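Local coordinates for protein acyl-CoA dehydrogenase (Bacillus anthracis, PDB 3OWA) that probably catalyses the FAD-dependent oxidation of acyl-CoA thioesters to the corresponding enoyl-CoA, at residues A[80-85]-A[91-96]; A[330-335]-A[348-353]. All coordinates share one frame; numbering follows the deposited sequence.

Interaction 1: residues A[80-85]-A[91-96]; sequences LGADVP and IGLDKV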
loop_
_atom_site.group_PDB
_atom_site.type_symbol
_atom_site.label_atom_id
_atom_site.label_comp_id
_atom_site.label_asym_id
_atom_site.label_seq_id
_atom_site.Cartn_x
_atom_site.Cartn_y
_atom_site.Cartn_z
ATOM N N LEU A 80 8.654 -23.086 -22.297
ATOM C CA LEU A 80 8.189 -22.027 -23.172
ATOM C C LEU A 80 7.126 -22.478 -24.154
ATOM O O LEU A 80 6.609 -21.667 -24.926
ATOM C CB LEU A 80 9.365 -21.446 -23.961
ATOM C CG LEU A 80 10.466 -20.717 -23.184
ATOM C CD1 LEU A 80 11.261 -19.891 -24.169
ATOM C CD2 LEU A 80 9.884 -19.811 -22.134
ATOM N N GLY A 81 6.839 -23.771 -24.177
ATOM C CA GLY A 81 5.925 -24.316 -25.168
ATOM C C GLY A 81 4.726 -25.070 -24.619
ATOM O O GLY A 81 4.087 -25.807 -25.362
ATOM N N ALA A 82 4.405 -24.870 -23.332
ATOM C CA ALA A 82 3.299 -25.588 -22.680
ATOM C C ALA A 82 1.929 -25.281 -23.301
ATOM O O ALA A 82 1.086 -26.160 -23.393
ATOM C CB ALA A 82 3.297 -25.342 -21.152
ATOM N N ASP A 83 1.728 -24.039 -23.735
ATOM C CA ASP A 83 0.461 -23.604 -24.338
ATOM C C ASP A 83 0.490 -23.674 -25.868
ATOM O O ASP A 83 -0.444 -23.219 -26.532
ATOM C CB ASP A 83 0.117 -22.159 -23.924
ATOM C CG ASP A 83 -0.380 -22.042 -22.476
ATOM O OD1 ASP A 83 -0.057 -21.015 -21.841
ATOM O OD2 ASP A 83 -1.096 -22.948 -21.975
ATOM N N VAL A 84 1.563 -24.207 -26.424
ATOM C CA VAL A 84 1.644 -24.387 -27.877
ATOM C C VAL A 84 1.373 -25.857 -28.229
ATOM O O VAL A 84 2.031 -26.744 -27.686
ATOM C CB VAL A 84 3.016 -23.918 -28.402
ATOM C CG1 VAL A 84 3.239 -24.281 -29.900
ATOM C CG2 VAL A 84 3.173 -22.397 -28.142
ATOM N N PRO A 85 0.393 -26.118 -29.127
ATOM C CA PRO A 85 0.123 -27.511 -29.552
ATOM C C PRO A 85 1.364 -28.216 -30.096
ATOM O O PRO A 85 2.285 -27.578 -30.656
ATOM C CB PRO A 85 -0.935 -27.355 -30.642
ATOM C CG PRO A 85 -1.613 -26.045 -30.330
ATOM C CD PRO A 85 -0.496 -25.162 -29.817
ATOM N N ILE A 91 4.605 -28.460 -26.563
ATOM C CA ILE A 91 4.383 -29.707 -25.810
ATOM C C ILE A 91 2.929 -29.869 -25.380
ATOM O O ILE A 91 2.579 -30.837 -24.698
ATOM C CB ILE A 91 5.387 -29.911 -24.636
ATOM C CG1 ILE A 91 5.259 -28.792 -23.599
ATOM C CG2 ILE A 91 6.856 -30.036 -25.178
ATOM C CD1 ILE A 91 5.857 -29.177 -22.218
ATOM N N GLY A 92 2.094 -28.920 -25.786
ATOM C CA GLY A 92 0.646 -28.994 -25.577
ATOM C C GLY A 92 0.137 -29.466 -24.218
ATOM O O GLY A 92 -0.649 -30.404 -24.156
ATOM N N LEU A 93 0.559 -28.817 -23.125
ATOM C CA LEU A 93 0.017 -29.163 -21.794
ATOM C C LEU A 93 -1.370 -28.542 -21.590
ATOM O O LEU A 93 -1.795 -27.688 -22.369
ATOM C CB LEU A 93 0.995 -28.805 -20.665
ATOM C CG LEU A 93 2.429 -29.371 -20.781
ATOM C CD1 LEU A 93 3.303 -28.939 -19.616
ATOM C CD2 LEU A 93 2.477 -30.901 -20.907
ATOM N N ASP A 94 -2.090 -29.002 -20.574
ATOM C CA ASP A 94 -3.373 -28.403 -20.210
ATOM C C ASP A 94 -3.184 -27.049 -19.491
ATOM O O ASP A 94 -2.056 -26.669 -19.150
ATOM C CB ASP A 94 -4.228 -29.381 -19.381
ATOM C CG ASP A 94 -3.700 -29.592 -17.961
ATOM O OD1 ASP A 94 -4.074 -30.618 -17.353
ATOM O OD2 ASP A 94 -2.931 -28.771 -17.429
ATOM N N LYS A 95 -4.283 -26.326 -19.275
ATOM C CA LYS A 95 -4.200 -24.973 -18.723
ATOM C C LYS A 95 -3.758 -24.937 -17.246
ATOM O O LYS A 95 -3.181 -23.924 -16.779
ATOM C CB LYS A 95 -5.534 -24.239 -18.879
ATOM C CG LYS A 95 -5.987 -24.041 -20.318
ATOM C CD LYS A 95 -5.064 -23.119 -21.073
ATOM C CE LYS A 95 -5.191 -23.323 -22.582
ATOM N NZ LYS A 95 -5.018 -24.747 -22.964
ATOM N N VAL A 96 -4.017 -26.014 -16.519
ATOM C CA VAL A 96 -3.578 -26.123 -15.139
ATOM C C VAL A 96 -2.066 -26.156 -15.061
ATOM O O VAL A 96 -1.477 -25.452 -14.259
ATOM C CB VAL A 96 -4.205 -27.339 -14.412
ATOM C CG1 VAL A 96 -3.629 -27.461 -13.009
ATOM C CG2 VAL A 96 -5.722 -27.182 -14.323
HETATM O O HOH W 1 -1.990 -25.248 -21.779
#

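Interaction 2: residues A[330-335]-A[348-353]; sequences GLFESR and KAVAAS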
loop_
_atom_site.group_PDB
_atom_site.type_symbol
_atom_site.label_atom_id
_atom_site.label_comp_id
_atom_site.label_asym_id
_atom_site.label_seq_id
_atom_site.Cartn_x
_atom_site.Cartn_y
_atom_site.Cartn_z
ATOM N N GLY A 330 -9.683 -23.803 -13.678
ATOM C CA GLY A 330 -10.575 -24.953 -13.802
ATOM C C GLY A 330 -11.773 -24.771 -14.723
ATOM O O GLY A 330 -12.132 -25.707 -15.438
ATOM N N LEU A 331 -12.398 -23.588 -14.717
ATOM C CA LEU A 331 -13.536 -23.326 -15.621
ATOM C C LEU A 331 -13.094 -23.352 -17.086
ATOM O O LEU A 331 -13.779 -23.922 -17.955
ATOM C CB LEU A 331 -14.236 -21.999 -15.305
ATOM C CG LEU A 331 -15.040 -21.922 -14.008
ATOM C CD1 LEU A 331 -15.328 -20.486 -13.620
ATOM C CD2 LEU A 331 -16.340 -22.785 -14.064
ATOM N N PHE A 332 -11.950 -22.725 -17.346
ATOM C CA PHE A 332 -11.327 -22.734 -18.660
ATOM C C PHE A 332 -11.064 -24.199 -19.104
ATOM O O PHE A 332 -11.474 -24.598 -20.204
ATOM C CB PHE A 332 -10.057 -21.859 -18.606
ATOM C CG PHE A 332 -9.435 -21.547 -19.946
ATOM C CD1 PHE A 332 -8.190 -20.907 -19.997
ATOM C CD2 PHE A 332 -10.054 -21.900 -21.157
ATOM C CE1 PHE A 332 -7.574 -20.602 -21.250
ATOM C CE2 PHE A 332 -9.448 -21.612 -22.404
ATOM C CZ PHE A 332 -8.216 -20.957 -22.453
ATOM N N GLU A 333 -10.428 -24.995 -18.239
ATOM C CA GLU A 333 -10.118 -26.406 -18.545
ATOM C C GLU A 333 -11.355 -27.258 -18.829
ATOM O O GLU A 333 -11.317 -28.144 -19.684
ATOM C CB GLU A 333 -9.320 -27.079 -17.421
ATOM C CG GLU A 333 -7.849 -27.327 -17.716
ATOM C CD GLU A 333 -7.595 -28.107 -19.002
ATOM O OE1 GLU A 333 -6.945 -27.525 -19.895
ATOM O OE2 GLU A 333 -8.027 -29.284 -19.131
ATOM N N SER A 334 -12.445 -27.011 -18.110
ATOM C CA SER A 334 -13.626 -27.832 -18.325
ATOM C C SER A 334 -14.412 -27.377 -19.562
ATOM O O SER A 334 -15.215 -28.130 -20.104
ATOM C CB SER A 334 -14.495 -27.929 -17.071
ATOM O OG SER A 334 -15.221 -26.745 -16.874
ATOM N N ARG A 335 -14.166 -26.154 -20.013
ATOM C CA ARG A 335 -14.747 -25.689 -21.260
ATOM C C ARG A 335 -13.932 -26.246 -22.435
ATOM O O ARG A 335 -14.487 -26.569 -23.497
ATOM C CB ARG A 335 -14.777 -24.166 -21.289
ATOM C CG ARG A 335 -15.954 -23.583 -22.016
ATOM C CD ARG A 335 -17.223 -23.742 -21.207
ATOM N NE ARG A 335 -18.254 -22.776 -21.591
ATOM C CZ ARG A 335 -19.458 -22.691 -21.020
ATOM N NH1 ARG A 335 -19.801 -23.518 -20.039
ATOM N NH2 ARG A 335 -20.334 -21.779 -21.435
ATOM N N LYS A 348 -9.524 -20.562 -32.277
ATOM C CA LYS A 348 -10.700 -19.728 -32.059
ATOM C C LYS A 348 -11.557 -20.259 -30.893
ATOM O O LYS A 348 -12.020 -19.480 -30.051
ATOM C CB LYS A 348 -11.533 -19.642 -33.336
ATOM C CG LYS A 348 -12.438 -18.442 -33.390
ATOM C CD LYS A 348 -13.383 -18.538 -34.587
ATOM C CE LYS A 348 -14.617 -17.676 -34.349
ATOM N NZ LYS A 348 -15.504 -18.269 -33.300
ATOM N N ALA A 349 -11.743 -21.574 -30.830
ATOM C CA ALA A 349 -12.523 -22.168 -29.746
ATOM C C ALA A 349 -11.815 -22.117 -28.379
ATOM O O ALA A 349 -12.487 -22.026 -27.357
ATOM C CB ALA A 349 -12.966 -23.603 -30.086
ATOM N N VAL A 350 -10.480 -22.196 -28.365
ATOM C CA VAL A 350 -9.699 -22.027 -27.127
ATOM C C VAL A 350 -9.940 -20.612 -26.588
ATOM O O VAL A 350 -10.284 -20.437 -25.427
ATOM C CB VAL A 350 -8.165 -22.289 -27.322
ATOM C CG1 VAL A 350 -7.433 -22.321 -25.970
ATOM C CG2 VAL A 350 -7.902 -23.584 -28.098
ATOM N N ALA A 351 -9.800 -19.613 -27.449
ATOM C CA ALA A 351 -10.056 -18.213 -27.068
ATOM C C ALA A 351 -11.470 -18.003 -26.477
ATOM O O ALA A 351 -11.610 -17.363 -25.430
ATOM C CB ALA A 351 -9.796 -17.266 -28.256
ATOM N N ALA A 352 -12.498 -18.557 -27.130
ATOM C CA ALA A 352 -13.873 -18.467 -26.624
ATOM C C ALA A 352 -14.066 -19.224 -25.310
ATOM O O ALA A 352 -14.860 -18.821 -24.490
ATOM C CB ALA A 352 -14.868 -18.946 -27.673
ATOM N N SER A 353 -13.309 -20.297 -25.093
ATOM C CA SER A 353 -13.404 -21.088 -23.857
ATOM C C SER A 353 -12.973 -20.293 -22.636
ATOM O O SER A 353 -13.396 -20.589 -21.520
ATOM C CB SER A 353 -12.551 -22.361 -23.922
ATOM O OG SER A 353 -13.067 -23.307 -24.849
#

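Interaction 1: residues A[80-85]-A[91-96]
Gly81 O is gripped by two backbone donors: Ile91 N reaches it from across the contact at 3.0 Å, nearly straight at 163°, and Val84 N closes the type I turn Gly81–Val84 at 3.2 Å. The two arrive from opposite faces of the peptide plane, Ile91 N well above it. Two more backbone bonds follow along 91-96. Leu93 N gives a short bond, 2.7 Å, to Ala82 O in the carbonyl plane, though noticeably bent at its hydrogen, and Gly92 N bonds to Val84 O. Gly92 takes a positive phi (43°), a backbone shape that glycine adopts readily, which suits the residue to this bend.

Ile91 sets CG1 between its backbone N and carbonyl carbon (chi1 62°), which lays that branch against Ala82 CA at 3.9 Å. A residue as small as alanine lets 91-96 come in close enough for the Ala82 O bond, while Ala82 CB meets Leu93 CD1 at 3.9 Å. Lys95 bends at chi2 and chi4, bringing its aliphatic CD within 4.1 Å of Asp83 OD2, but its ammonium stops short of a salt bridge. A water instead bridges Asp83 OD2 and Leu93 O and weakly accepts from Lys95 NZ; OD2 is also held by Ser98. Asp94, the N-cap residue of helix 95-105, caps Ser97 N with OD2 and hydrogen-bonds to His37 through OD1. The type I turn and the backbone bonds hold the loop between helices 64-76 and 95-105 in the α-helical N-terminal domain of the acyl-CoA dehydrogenase fold.

Interaction 2: residues A[330-335]-A[348-353]
The ring of Phe332 points its outer edge at helix 348-355, with Ser353 CB lying near the ring plane, 3.5 Å from CE2. The CA–CB bond of Phe332 runs alongside helix 348-355, and with CG anti to the backbone N (chi1 -169°) the ring turns in to meet it. Val350 meets the same end of the ring twice: its carbonyl O approaches CE2 obliquely at 3.3 Å, and its CG1 methyl touches CZ at 3.9 Å. A flat, broad phenyl suits this place because it can span between two helices whose segment axes come no nearer than 9.5 Å. The two segments run roughly antiparallel, at 142°, within the α-helical C-terminal domain of the acyl-CoA dehydrogenase fold. Tyr270 of helix 257-293 also packs on the Phe332 ring.

Arg335 makes its contact through the root of its chain, CB and CG. CB lies 3.9 Å from Ser353 CB, after which a bend at chi2 (73°) carries the guanidinium away, toward a long, weak ion pair with Glu356. Serine fits between the phenyl edge and this stem because it is small and can return its hydroxyl to its own helix. Ser353 OG donates to Ala349 O at 2.9 Å, while Ser353 N reaches that carbonyl from the opposite face. Ser353 O, buried beside Phe332 CD2, has no polar partner in the model.

Overall arrangement
Interaction 1 comes first along the chain, in the N-terminal domain, and interaction 2 follows in the C-terminal domain; their centres lie about 14 Å apart, on the same side of the chain's centre. They meet where the start of helix 95-105 packs against helix 305-336. Lys95 N probably hydrogen-bonds to Glu333 OE1 at 3.0 Å, and Lys95 CD rests 3.6 Å from Phe332 CE1 in a cation-pi contact, while Val96 packs on Glu333. One face of helix 305-336 thus serves the N-terminal domain, and Phe332 also reaches helix 348-355. The two α-helical domains, separated in sequence by the β-rich middle domain, are thereby joined directly in space.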